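Local coordinates for benzoylformate decarboxylase (Mycobacterium smegmatis, PDB 4Q9D), which belongs to the thiamine pyrophosphate enzyme family, forms an assembly of four chains, and carries a magnesium ion in this structure, at residues H202-L207 and P230-A235; P209-A214 and R239-E244; H246-G251 and V336-L341; T256-E261 and P282-E287; A300-S305 and S313-V318. One frame throughout, in Å; residues are numbered along the deposited sequence.

Contact 1: residues H202-L207 and P230-A235; sequences HPMLVL and PVHASA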
# COMPACT_ATOMS: atom_id res chain seq x y z
N HIS B 202 31.73 -19.31 29.07
CA HIS B 202 32.25 -18.00 28.70
C HIS B 202 31.15 -17.16 28.05
O HIS B 202 31.15 -16.96 26.84
CB HIS B 202 33.42 -18.15 27.72
CG HIS B 202 34.54 -19.00 28.23
ND1 HIS B 202 35.50 -18.53 29.10
CD2 HIS B 202 34.87 -20.30 27.97
CE1 HIS B 202 36.36 -19.50 29.37
NE2 HIS B 202 36.00 -20.58 28.70
N PRO B 203 30.20 -16.67 28.86
CA PRO B 203 29.11 -15.89 28.28
C PRO B 203 29.53 -14.45 28.03
O PRO B 203 30.49 -13.94 28.61
CB PRO B 203 28.04 -15.95 29.36
CG PRO B 203 28.80 -16.07 30.64
CD PRO B 203 30.05 -16.86 30.31
N MET B 204 28.79 -13.78 27.15
CA MET B 204 28.94 -12.35 26.97
C MET B 204 27.56 -11.72 26.92
O MET B 204 26.62 -12.31 26.37
CB MET B 204 29.74 -12.05 25.68
CG MET B 204 29.99 -10.55 25.46
SD MET B 204 28.75 -9.82 24.34
CE MET B 204 29.31 -10.56 22.81
N LEU B 205 27.43 -10.52 27.46
CA LEU B 205 26.15 -9.86 27.54
C LEU B 205 26.15 -8.59 26.68
O LEU B 205 27.11 -7.82 26.74
CB LEU B 205 25.84 -9.50 28.99
CG LEU B 205 24.55 -8.72 29.23
CD1 LEU B 205 23.34 -9.58 28.80
CD2 LEU B 205 24.45 -8.30 30.70
N VAL B 206 25.09 -8.40 25.89
CA VAL B 206 24.90 -7.17 25.13
C VAL B 206 23.64 -6.48 25.63
O VAL B 206 22.59 -7.10 25.68
CB VAL B 206 24.73 -7.43 23.59
CG1 VAL B 206 24.65 -6.12 22.84
CG2 VAL B 206 25.88 -8.29 23.04
N LEU B 207 23.77 -5.22 26.03
CA LEU B 207 22.66 -4.42 26.51
C LEU B 207 22.47 -3.25 25.54
O LEU B 207 23.31 -2.34 25.47
CB LEU B 207 22.91 -3.89 27.94
CG LEU B 207 22.98 -4.95 29.07
CD1 LEU B 207 23.39 -4.32 30.42
CD2 LEU B 207 21.66 -5.71 29.23
N PRO B 230 31.54 -9.96 30.39
CA PRO B 230 31.73 -8.65 29.77
C PRO B 230 30.41 -8.18 29.16
O PRO B 230 29.63 -8.99 28.67
CB PRO B 230 32.73 -8.93 28.64
CG PRO B 230 32.83 -10.41 28.52
CD PRO B 230 32.38 -11.01 29.80
N VAL B 231 30.17 -6.88 29.22
CA VAL B 231 28.94 -6.28 28.71
C VAL B 231 29.25 -5.33 27.55
O VAL B 231 29.90 -4.31 27.76
CB VAL B 231 28.25 -5.47 29.80
CG1 VAL B 231 26.95 -4.88 29.27
CG2 VAL B 231 28.00 -6.35 31.04
N HIS B 232 28.83 -5.68 26.33
CA HIS B 232 28.93 -4.78 25.18
C HIS B 232 27.69 -3.91 25.01
O HIS B 232 26.61 -4.28 25.45
CB HIS B 232 29.14 -5.58 23.90
CG HIS B 232 30.54 -6.07 23.71
ND1 HIS B 232 31.53 -5.29 23.13
CD2 HIS B 232 31.12 -7.26 23.98
CE1 HIS B 232 32.64 -5.99 23.04
NE2 HIS B 232 32.43 -7.18 23.56
N ALA B 233 27.85 -2.77 24.37
CA ALA B 233 26.70 -1.98 23.95
C ALA B 233 26.45 -2.23 22.46
O ALA B 233 27.28 -2.82 21.77
CB ALA B 233 26.95 -0.49 24.20
N SER B 234 25.31 -1.75 21.97
CA SER B 234 25.03 -1.80 20.54
C SER B 234 26.03 -0.97 19.77
O SER B 234 26.49 0.07 20.26
CB SER B 234 23.62 -1.22 20.27
OG SER B 234 23.33 -1.18 18.87
N ALA B 235 26.36 -1.40 18.56
CA ALA B 235 27.03 -0.50 17.63
C ALA B 235 26.05 0.62 17.28
O ALA B 235 24.82 0.42 17.31
CB ALA B 235 27.43 -1.27 16.34
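Pro-203 meets Pro-230 through its backbone: its carbonyl O lies 3.7 Å from CD of the Pro-230 ring. Met-204 comes next and makes a Met-aromatic contact. Its CG stands anti to the backbone N (chi1 -177°), at the edge of the His-232 ring and in its plane. The chain then bends, and SD sits 3.5 Å from CD2 of His-232. The sulfur is at the ring edge, and the two side chains cross at about a right angle. The same Met-204 CG packs against CG of Pro-230 at 4.2 Å. ND1 of His-232 is hydrogen-bonded to Gly-251 O, which ties the ring to the next strand of the sheet.

At Leu-205 the strands pair. Its N donates to Pro-230 O (2.9 Å, 172°), and its O accepts from His-232 N at 2.8 Å. The CA-H of Val-231 also approaches this O, with CA 3.1 Å away. The pairing is parallel. It joins neighbouring strands of a Rossmann-like central domain, and helix 217-227 makes the beta-alpha-beta crossover between them. Phe-223 and Ala-224 of that helix pack on Leu-205. On this face Leu-205 and Val-231 lie side by side and point the same way, CD2 to CG2 4.1 Å.

Val-206 turns to the opposite face, the one that holds the His-232 ring, and its CG1 rests near His-232 O. Leu-207 returns to the Val-231 face. Its N donates to His-232 O, and its CD1 packs 3.8 Å from CG1 of Val-231.

Contact 2: residues P209-A214 and R239-E244; sequences PEVDRA and RMSFPE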
# COMPACT_ATOMS: atom_id res chain seq x y z
N PRO B 209 19.73 -0.38 23.25
CA PRO B 209 18.90 0.80 23.53
C PRO B 209 17.54 0.51 24.20
O PRO B 209 17.04 1.42 24.86
CB PRO B 209 18.66 1.40 22.15
CG PRO B 209 19.89 0.97 21.32
CD PRO B 209 20.23 -0.42 21.85
N GLU B 210 16.95 -0.67 24.03
CA GLU B 210 15.63 -0.92 24.63
C GLU B 210 15.73 -0.85 26.14
O GLU B 210 14.74 -0.59 26.83
CB GLU B 210 15.06 -2.28 24.25
CG GLU B 210 14.69 -2.43 22.79
CD GLU B 210 14.00 -3.76 22.55
OE1 GLU B 210 14.58 -4.61 21.85
OE2 GLU B 210 12.90 -3.98 23.08
N VAL B 211 16.92 -1.11 26.66
CA VAL B 211 17.10 -1.18 28.12
C VAL B 211 16.92 0.19 28.73
O VAL B 211 16.14 0.37 29.67
CB VAL B 211 18.45 -1.87 28.50
CG1 VAL B 211 18.70 -1.82 29.99
CG2 VAL B 211 18.42 -3.31 28.02
N ASP B 212 17.62 1.18 28.18
CA ASP B 212 17.46 2.55 28.66
C ASP B 212 16.01 3.05 28.43
O ASP B 212 15.43 3.69 29.30
CB ASP B 212 18.46 3.50 27.97
CG ASP B 212 18.65 4.80 28.74
OD1 ASP B 212 18.73 4.74 29.98
OD2 ASP B 212 18.69 5.89 28.11
N ARG B 213 15.41 2.72 27.29
CA ARG B 213 14.03 3.17 27.02
C ARG B 213 13.02 2.53 27.96
O ARG B 213 12.00 3.12 28.26
CB ARG B 213 13.64 2.95 25.56
CG ARG B 213 14.46 3.78 24.60
CD ARG B 213 13.85 3.86 23.19
NE ARG B 213 14.52 4.91 22.40
CZ ARG B 213 15.33 4.67 21.37
NH1 ARG B 213 15.58 3.42 20.98
NH2 ARG B 213 15.89 5.68 20.73
N ALA B 214 13.31 1.32 28.46
CA ALA B 214 12.46 0.71 29.48
C ALA B 214 12.72 1.23 30.91
O ALA B 214 12.04 0.81 31.84
CB ALA B 214 12.56 -0.81 29.45
N ARG B 239 20.56 4.95 21.96
CA ARG B 239 20.55 5.13 23.42
C ARG B 239 21.68 4.31 24.01
O ARG B 239 22.15 3.35 23.39
CB ARG B 239 19.21 4.71 24.06
CG ARG B 239 17.98 5.43 23.47
CD ARG B 239 17.81 6.85 24.03
NE ARG B 239 17.49 6.75 25.44
CZ ARG B 239 16.29 6.92 25.98
NH1 ARG B 239 15.23 7.26 25.23
NH2 ARG B 239 16.17 6.77 27.29
N MET B 240 22.14 4.71 25.20
CA MET B 240 23.11 3.91 25.96
C MET B 240 22.50 3.47 27.27
O MET B 240 21.92 4.29 27.98
CB MET B 240 24.39 4.68 26.16
CG MET B 240 25.25 4.54 24.90
SD MET B 240 26.82 5.29 25.09
CE MET B 240 27.30 5.78 23.42
N SER B 241 22.63 2.19 27.58
CA SER B 241 21.79 1.54 28.58
C SER B 241 22.61 0.95 29.74
O SER B 241 22.05 0.34 30.65
CB SER B 241 20.98 0.41 27.91
OG SER B 241 20.11 0.90 26.89
N PHE B 242 23.93 1.12 29.70
CA PHE B 242 24.81 0.53 30.73
C PHE B 242 25.99 1.48 30.93
O PHE B 242 26.58 1.93 29.95
CB PHE B 242 25.29 -0.84 30.24
CG PHE B 242 26.17 -1.59 31.23
CD1 PHE B 242 25.60 -2.29 32.30
CD2 PHE B 242 27.55 -1.65 31.06
CE1 PHE B 242 26.40 -3.00 33.19
CE2 PHE B 242 28.35 -2.38 31.94
CZ PHE B 242 27.77 -3.04 33.01
N PRO B 243 26.37 1.75 32.19
CA PRO B 243 27.41 2.75 32.50
C PRO B 243 28.73 2.42 31.81
O PRO B 243 29.24 1.30 31.90
CB PRO B 243 27.50 2.73 34.04
CG PRO B 243 26.86 1.44 34.46
CD PRO B 243 25.91 1.01 33.38
N GLU B 244 29.24 3.39 31.06
CA GLU B 244 30.40 3.10 30.22
C GLU B 244 31.72 3.13 31.01
O GLU B 244 32.79 2.80 30.47
CB GLU B 244 30.43 4.09 29.05
CG GLU B 244 29.40 3.81 27.95
CD GLU B 244 29.68 4.64 26.71
OE1 GLU B 244 29.41 5.86 26.73
OE2 GLU B 244 30.22 4.06 25.75
O HOH W 1 20.49 6.70 26.45
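Arg-239 turns the edge of its guanidinium to Asp-212, with the guanidinium and carboxylate planes 84° apart. Its chain bends at chi2 and again at chi3 (-66°), which folds CD and NE back toward Asp-212. The grip is side-on and falls on one oxygen. NH2 donates to Asp-212 OD2 at 2.8 Å, and NE donates to the same OD2 at 3.1 Å. OD2 lies in the guanidinium plane. From the carboxylate's side, both donors come from the same face: NH2 from above the plane, NE on the anti side and less tilted. The other oxygen, OD1, is hydrogen-bonded to Ala-395 N.

Arg-213 crosses Arg-239 obliquely, their guanidinium planes 78° apart. CG of Arg-239 lies over the centre of the Arg-213 group, 3.5 Å from its CZ. CG of Arg-213 lies over one face of the Arg-239 group, toward the rim. Gln-62 OE1 accepts from both arginines. The negative charges of Asp-238, on Arg-213, and Asp-212, on Arg-239, probably offset the repulsion.

The contact lies where strands of the central-domain sheet end. Helix 209-213 follows strand 203-207, and the 239-244 loop follows strand 231-233.

Ser-241 OG accepts from Asp-212 N at 2.8 Å and is also hydrogen-bonded to Gly-208 O. The fit is tight beside it, with Val-211 CB 3.5 Å from Ser-241 CB. Water 1 accepts from Met-240 N and lies 2.6 Å from Asp-212 OD2.

Contact 3: residues H246-G251 and V336-L341; sequences HPLYAG and VPPKPL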
# COMPACT_ATOMS: atom_id res chain seq x y z
N HIS B 246 31.76 1.30 33.84
CA HIS B 246 31.66 0.06 34.61
C HIS B 246 32.79 -0.93 34.30
O HIS B 246 33.15 -1.10 33.13
CB HIS B 246 30.33 -0.63 34.33
CG HIS B 246 29.91 -1.60 35.39
ND1 HIS B 246 30.33 -2.91 35.41
CD2 HIS B 246 29.09 -1.44 36.47
CE1 HIS B 246 29.80 -3.53 36.46
NE2 HIS B 246 29.04 -2.66 37.11
N PRO B 247 33.32 -1.62 35.33
CA PRO B 247 34.45 -2.55 35.15
C PRO B 247 34.12 -3.65 34.15
O PRO B 247 35.03 -4.17 33.50
CB PRO B 247 34.65 -3.18 36.54
CG PRO B 247 33.95 -2.23 37.51
CD PRO B 247 32.84 -1.57 36.73
N LEU B 248 32.84 -4.00 34.02
CA LEU B 248 32.46 -5.05 33.07
C LEU B 248 32.28 -4.54 31.64
O LEU B 248 32.12 -5.34 30.71
CB LEU B 248 31.19 -5.76 33.54
CG LEU B 248 31.27 -6.66 34.78
CD1 LEU B 248 29.88 -7.23 35.04
CD2 LEU B 248 32.28 -7.77 34.62
N TYR B 249 32.29 -3.22 31.44
CA TYR B 249 31.95 -2.67 30.12
C TYR B 249 33.01 -2.97 29.09
O TYR B 249 34.18 -2.70 29.30
CB TYR B 249 31.74 -1.16 30.21
CG TYR B 249 31.31 -0.49 28.91
CD1 TYR B 249 30.14 -0.88 28.23
CD2 TYR B 249 32.04 0.57 28.40
CE1 TYR B 249 29.75 -0.23 27.08
CE2 TYR B 249 31.66 1.20 27.25
CZ TYR B 249 30.52 0.81 26.60
OH TYR B 249 30.17 1.50 25.46
N ALA B 250 32.60 -3.55 27.97
CA ALA B 250 33.51 -3.87 26.92
C ALA B 250 33.34 -3.01 25.66
O ALA B 250 33.92 -3.30 24.60
CB ALA B 250 33.43 -5.36 26.57
N GLY B 251 32.51 -1.98 25.75
CA GLY B 251 32.34 -1.05 24.65
C GLY B 251 31.33 -1.54 23.62
O GLY B 251 30.79 -2.64 23.74
N VAL B 336 36.12 -15.53 35.88
CA VAL B 336 37.25 -14.63 35.64
C VAL B 336 36.83 -13.24 35.14
O VAL B 336 36.21 -13.12 34.07
CB VAL B 336 38.27 -15.24 34.62
CG1 VAL B 336 37.57 -15.64 33.32
CG2 VAL B 336 39.41 -14.25 34.36
N PRO B 337 37.19 -12.19 35.91
CA PRO B 337 36.94 -10.79 35.54
C PRO B 337 37.38 -10.52 34.11
O PRO B 337 38.49 -10.87 33.72
CB PRO B 337 37.82 -10.01 36.52
CG PRO B 337 37.85 -10.87 37.73
CD PRO B 337 37.90 -12.29 37.19
N PRO B 338 36.49 -9.93 33.31
CA PRO B 338 36.90 -9.62 31.94
C PRO B 338 38.08 -8.63 31.96
O PRO B 338 38.21 -7.84 32.90
CB PRO B 338 35.65 -8.99 31.33
CG PRO B 338 34.86 -8.50 32.47
CD PRO B 338 35.17 -9.39 33.65
N LYS B 339 38.95 -8.75 30.96
CA LYS B 339 40.04 -7.81 30.72
C LYS B 339 39.46 -6.41 30.65
O LYS B 339 38.55 -6.17 29.87
CB LYS B 339 40.70 -8.18 29.39
CG LYS B 339 41.77 -7.22 28.86
CD LYS B 339 42.41 -7.81 27.58
CE LYS B 339 43.56 -6.95 27.05
NZ LYS B 339 43.16 -5.52 26.89
N PRO B 340 39.98 -5.48 31.46
CA PRO B 340 39.42 -4.12 31.46
C PRO B 340 39.47 -3.43 30.09
O PRO B 340 40.38 -3.67 29.29
CB PRO B 340 40.29 -3.39 32.48
CG PRO B 340 40.72 -4.46 33.40
CD PRO B 340 41.00 -5.63 32.50
N LEU B 341 38.45 -2.61 29.81
CA LEU B 341 38.41 -1.83 28.59
C LEU B 341 39.36 -0.65 28.73
O LEU B 341 39.26 0.10 29.69
CB LEU B 341 37.00 -1.27 28.37
CG LEU B 341 36.92 -0.32 27.18
CD1 LEU B 341 37.21 -1.12 25.93
CD2 LEU B 341 35.54 0.34 27.10
O HOH W 2 36.15 -3.03 31.16
O HOH W 3 36.85 -6.44 34.66
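Leu-248 pushes CD2 against the Pro-338 ring, 3.4 Å from CG, a tight carbon contact. Its CB starts away from the loop, but CG stands anti to the carbonyl carbon (chi1 -70°), and from there CD2 reaches the ring. Leu-341 makes the second apolar contact. Its CD2 lies 3.7 Å from CD2 of Tyr-249, and the two side chains run side by side, pointing the same way. Leu-341 CB sits 3.3 Å from Tyr-249 O.

No direct hydrogen bond crosses; two waters do that work. Water 2 accepts from Leu-341 N at 2.7 Å and lies 2.8 Å from Pro-247 O; it is also close to Tyr-249 O. Water 3 donates to Pro-338 O at 2.6 Å and to Pro-247 O. The contact brings the loop between helices 318-328 and 357-367 across strand 249-252, the outermost of the central-domain sheet within this chain, the two directions 62° apart.

A type I beta turn from His-246 to Tyr-249 leads into that strand, closed by Tyr-249 N to His-246 O. ND1 of His-246 also accepts from Leu-248 N at 3.1 Å, and its NE2 is hydrogen-bonded to Glu-225. Phe-386 of helix 382-388 packs on both Tyr-249 and Leu-341.

Contact 4: residues T256-E261 and P282-E287; sequences TIAGVE and PYVPGE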
# COMPACT_ATOMS: atom_id res chain seq x y z
N THR B 256 30.12 -4.60 11.63
CA THR B 256 30.10 -5.47 10.45
C THR B 256 29.91 -6.93 10.87
O THR B 256 30.15 -7.31 12.02
CB THR B 256 31.42 -5.40 9.66
OG1 THR B 256 32.46 -5.99 10.46
CG2 THR B 256 31.80 -3.95 9.33
N ILE B 257 29.50 -7.76 9.92
CA ILE B 257 29.35 -9.19 10.16
C ILE B 257 30.70 -9.82 10.58
O ILE B 257 30.80 -10.46 11.63
CB ILE B 257 28.78 -9.91 8.92
CG1 ILE B 257 27.34 -9.43 8.60
CG2 ILE B 257 28.76 -11.44 9.14
CD1 ILE B 257 26.88 -9.83 7.20
N ALA B 258 31.75 -9.58 9.79
CA ALA B 258 33.08 -10.14 10.10
C ALA B 258 33.58 -9.64 11.45
O ALA B 258 34.20 -10.39 12.22
CB ALA B 258 34.10 -9.79 8.99
N GLY B 259 33.32 -8.38 11.76
CA GLY B 259 33.80 -7.81 13.01
C GLY B 259 33.13 -8.39 14.25
O GLY B 259 33.77 -8.73 15.25
N VAL B 260 31.80 -8.48 14.20
CA VAL B 260 31.05 -9.11 15.28
C VAL B 260 31.40 -10.59 15.42
O VAL B 260 31.57 -11.08 16.55
CB VAL B 260 29.53 -8.93 15.11
CG1 VAL B 260 28.77 -9.78 16.13
CG2 VAL B 260 29.15 -7.45 15.25
N GLU B 261 31.53 -11.29 14.29
CA GLU B 261 31.97 -12.69 14.31
C GLU B 261 33.26 -12.87 15.14
O GLU B 261 33.32 -13.71 16.03
CB GLU B 261 32.20 -13.24 12.89
CG GLU B 261 32.78 -14.68 12.94
CD GLU B 261 33.10 -15.30 11.57
OE1 GLU B 261 33.05 -14.61 10.53
OE2 GLU B 261 33.39 -16.51 11.54
N PRO B 282 28.19 -1.06 7.34
CA PRO B 282 28.91 -1.48 6.13
C PRO B 282 28.99 -3.00 6.02
O PRO B 282 28.87 -3.71 7.03
CB PRO B 282 30.32 -0.90 6.32
CG PRO B 282 30.47 -0.70 7.82
CD PRO B 282 29.09 -0.57 8.41
N TYR B 283 29.15 -3.49 4.80
CA TYR B 283 29.19 -4.93 4.55
C TYR B 283 30.63 -5.45 4.55
O TYR B 283 31.40 -5.05 3.69
CB TYR B 283 28.54 -5.25 3.21
CG TYR B 283 28.53 -6.73 2.97
CD1 TYR B 283 27.81 -7.56 3.81
CD2 TYR B 283 29.24 -7.31 1.91
CE1 TYR B 283 27.77 -8.93 3.62
CE2 TYR B 283 29.21 -8.68 1.70
CZ TYR B 283 28.46 -9.49 2.57
OH TYR B 283 28.41 -10.85 2.41
N VAL B 284 30.98 -6.30 5.51
CA VAL B 284 32.23 -7.05 5.47
C VAL B 284 31.84 -8.49 5.74
O VAL B 284 31.36 -8.80 6.83
CB VAL B 284 33.26 -6.58 6.51
CG1 VAL B 284 34.58 -7.42 6.41
CG2 VAL B 284 33.57 -5.08 6.31
N PRO B 285 32.05 -9.37 4.75
CA PRO B 285 31.49 -10.73 4.81
C PRO B 285 32.10 -11.58 5.92
O PRO B 285 33.27 -11.45 6.26
CB PRO B 285 31.75 -11.30 3.40
CG PRO B 285 32.82 -10.46 2.80
CD PRO B 285 32.73 -9.08 3.47
N GLY B 286 31.25 -12.44 6.48
CA GLY B 286 31.64 -13.37 7.53
C GLY B 286 30.47 -14.29 7.86
O GLY B 286 29.52 -14.39 7.09
N GLU B 287 30.54 -14.93 9.02
CA GLU B 287 29.45 -15.74 9.54
C GLU B 287 28.73 -14.86 10.55
O GLU B 287 29.39 -14.22 11.36
CB GLU B 287 30.00 -16.98 10.25
CG GLU B 287 30.87 -17.88 9.37
CD GLU B 287 30.14 -18.32 8.13
OE1 GLU B 287 28.98 -18.77 8.25
OE2 GLU B 287 30.72 -18.17 7.03
O HOH W 4 28.51 -6.32 7.60
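Thr-256 has OG1 between the backbone N and the carbonyl carbon (chi1 68°), which leaves CG2 facing CG2 of Val-284, 3.7 Å away. Thr-256 is the N-cap residue of helix 257-264, and its OG1 accepts from Gly-259 N at 2.9 Å. Glu-261 has CG anti to the backbone N, and the extended chain carries the carboxylate carbon toward Glu-287.

The loop takes up two more amides, one directly and one through a water. Ala-258 N donates to Val-284 O at 3.1 Å. Ile-257 N donates to water 4, which in turn donates to Pro-282 O and accepts from Val-284 N. The start of the helix thus docks on the 282-287 loop of the central domain.

Apolar groups fill in between. Ile-257 CD1 packs 3.8 Å from CE1 of Tyr-283. Ala-258 CB meets CG1 of Val-284 at 3.5 Å. Met-106 of a second subunit also packs on Ile-257.

Glu-261 OE1 accepts from Glu-287 N in a nearly straight bond (2.9 Å, 176°). The N-H comes from above the carboxylate plane. The two glutamate side chains lie side by side, carboxylate planes 81° apart, and OE2 of Glu-261 rests 3.6 Å from CG of Glu-287.

Contact 5: residues A300-S305 and S313-V318; sequences ADPHRS and SLVGDV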
# COMPACT_ATOMS: atom_id res chain seq x y z
N ALA B 300 11.56 -6.48 23.11
CA ALA B 300 10.12 -6.18 23.22
C ALA B 300 9.53 -6.05 21.82
O ALA B 300 8.31 -5.90 21.66
CB ALA B 300 9.89 -4.91 24.02
N ASP B 301 10.38 -6.11 20.79
CA ASP B 301 9.91 -5.91 19.42
C ASP B 301 9.98 -7.17 18.57
O ASP B 301 11.03 -7.52 18.04
CB ASP B 301 10.68 -4.76 18.77
CG ASP B 301 10.18 -4.43 17.35
OD1 ASP B 301 9.26 -5.12 16.84
OD2 ASP B 301 10.73 -3.48 16.74
N PRO B 302 8.82 -7.84 18.37
CA PRO B 302 8.77 -9.09 17.62
C PRO B 302 9.39 -8.98 16.22
O PRO B 302 9.80 -10.00 15.66
CB PRO B 302 7.26 -9.40 17.52
CG PRO B 302 6.61 -8.51 18.55
CD PRO B 302 7.48 -7.32 18.71
N HIS B 303 9.44 -7.77 15.66
CA HIS B 303 10.05 -7.60 14.37
C HIS B 303 11.57 -7.87 14.47
O HIS B 303 12.17 -8.49 13.57
CB HIS B 303 9.82 -6.18 13.80
CG HIS B 303 10.64 -5.92 12.58
ND1 HIS B 303 11.79 -5.13 12.60
CD2 HIS B 303 10.54 -6.38 11.31
CE1 HIS B 303 12.32 -5.11 11.40
NE2 HIS B 303 11.58 -5.86 10.59
N ARG B 304 12.18 -7.39 15.55
CA ARG B 304 13.62 -7.58 15.77
C ARG B 304 14.01 -9.04 16.01
O ARG B 304 15.08 -9.48 15.57
CB ARG B 304 14.14 -6.69 16.91
CG ARG B 304 14.34 -5.25 16.48
CD ARG B 304 15.15 -5.31 15.16
NE ARG B 304 15.07 -4.12 14.33
CZ ARG B 304 15.81 -3.92 13.23
NH1 ARG B 304 16.73 -4.80 12.84
NH2 ARG B 304 15.64 -2.79 12.56
N SER B 305 13.17 -9.80 16.70
CA SER B 305 13.45 -11.23 16.85
C SER B 305 13.15 -11.95 15.54
O SER B 305 13.80 -12.94 15.20
CB SER B 305 12.62 -11.85 18.00
OG SER B 305 11.29 -11.36 17.96
N SER B 313 15.19 -16.69 20.43
CA SER B 313 14.74 -15.41 20.94
C SER B 313 13.47 -15.55 21.77
O SER B 313 12.74 -16.53 21.67
CB SER B 313 14.43 -14.46 19.76
OG SER B 313 13.47 -15.06 18.89
N LEU B 314 13.19 -14.54 22.59
CA LEU B 314 11.90 -14.44 23.23
C LEU B 314 11.50 -12.97 23.29
O LEU B 314 12.34 -12.09 23.31
CB LEU B 314 11.91 -15.08 24.63
CG LEU B 314 12.60 -14.45 25.83
CD1 LEU B 314 11.77 -13.34 26.41
CD2 LEU B 314 12.86 -15.52 26.92
N VAL B 315 10.19 -12.74 23.32
CA VAL B 315 9.64 -11.39 23.30
C VAL B 315 9.19 -11.07 24.70
O VAL B 315 8.56 -11.91 25.36
CB VAL B 315 8.40 -11.28 22.37
CG1 VAL B 315 7.78 -9.92 22.48
CG2 VAL B 315 8.80 -11.61 20.90
N GLY B 316 9.53 -9.88 25.16
CA GLY B 316 9.09 -9.41 26.46
C GLY B 316 9.78 -8.12 26.78
O GLY B 316 10.82 -7.81 26.20
N ASP B 317 9.20 -7.36 27.71
CA ASP B 317 9.82 -6.13 28.19
C ASP B 317 11.21 -6.43 28.75
O ASP B 317 11.38 -7.37 29.52
CB ASP B 317 8.94 -5.53 29.29
CG ASP B 317 9.50 -4.22 29.82
OD1 ASP B 317 9.14 -3.14 29.27
OD2 ASP B 317 10.29 -4.27 30.81
N VAL B 318 12.21 -5.63 28.39
CA VAL B 318 13.59 -6.01 28.73
C VAL B 318 13.86 -5.77 30.21
O VAL B 318 14.67 -6.45 30.82
CB VAL B 318 14.64 -5.32 27.83
CG1 VAL B 318 14.46 -5.78 26.40
CG2 VAL B 318 14.51 -3.78 27.92
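Ala-300 and Gly-316 bring the two backbones near at one end, CA to CA 4.7 Å. At the other end Ser-305 and Ser-313 stand 6.0 Å apart, CA to CA. No hydrogen bond joins the segments. Ala-300 N lies 3.4 Å from Gly-316 O but at a poor angle; it is hydrogen-bonded instead to Glu-210 OE2. Each segment also holds a helix N-cap. Asp-301 OD1 accepts from His-303 N at 2.9 Å, met from above the carboxylate plane. Asp-317 OD2 accepts from Ile-320 N at the start of helix 318-328.

The contact lies within the beta-alpha-beta unit of strand 294-299, helix 302-307 and strand 312-315. Helix 302-307 packs here against strand 312-315, the outermost strand of the central-domain sheet within this chain.

Val-315 meets the other segment with both methyls. Its CG2 lies against the helix and makes an apolar contact with Pro-302 CB at 4.3 Å. The same CG2 is in van der Waals contact with Ser-305 OG, 3.9 Å away. CG1, anti to the backbone N (chi1 174°), lies 4.1 Å from Ala-300 O, again a van der Waals contact. Further along, Ser-305 CB meets Ser-313 OG at 3.4 Å. OG of Ser-305 is hydrogen-bonded to Gln-151 OE1 of a third subunit, which also hydrogen-bonds to this strand, Ser-180 OG of that subunit pairing with Val-315 N.

How the contacts relate
Contacts 1, 3 and 5 reach the same parallel sheet of the central domain. Contact 1 joins strands 203-207 and 231-233. Contacts 3 and 5 lie at the sheet's outermost strands within the chain, 249-252 and 312-315, with centres about 26 Å apart. Contact 2 alternates with contact 1 along the chain and touches it through Phe-242 on Leu-207 and Val-231, centres about 12 Å apart. Contact 2 also meets contact 5, where Val-318 packs on Glu-210 and Val-211, and contact 3, through Glu-244 with Tyr-249. Contact 4 touches none of the others. Contacts 4 and 5 fall inside the loop closed by contact 3, and both touch the second subunit, so the domain packs on into the assembly.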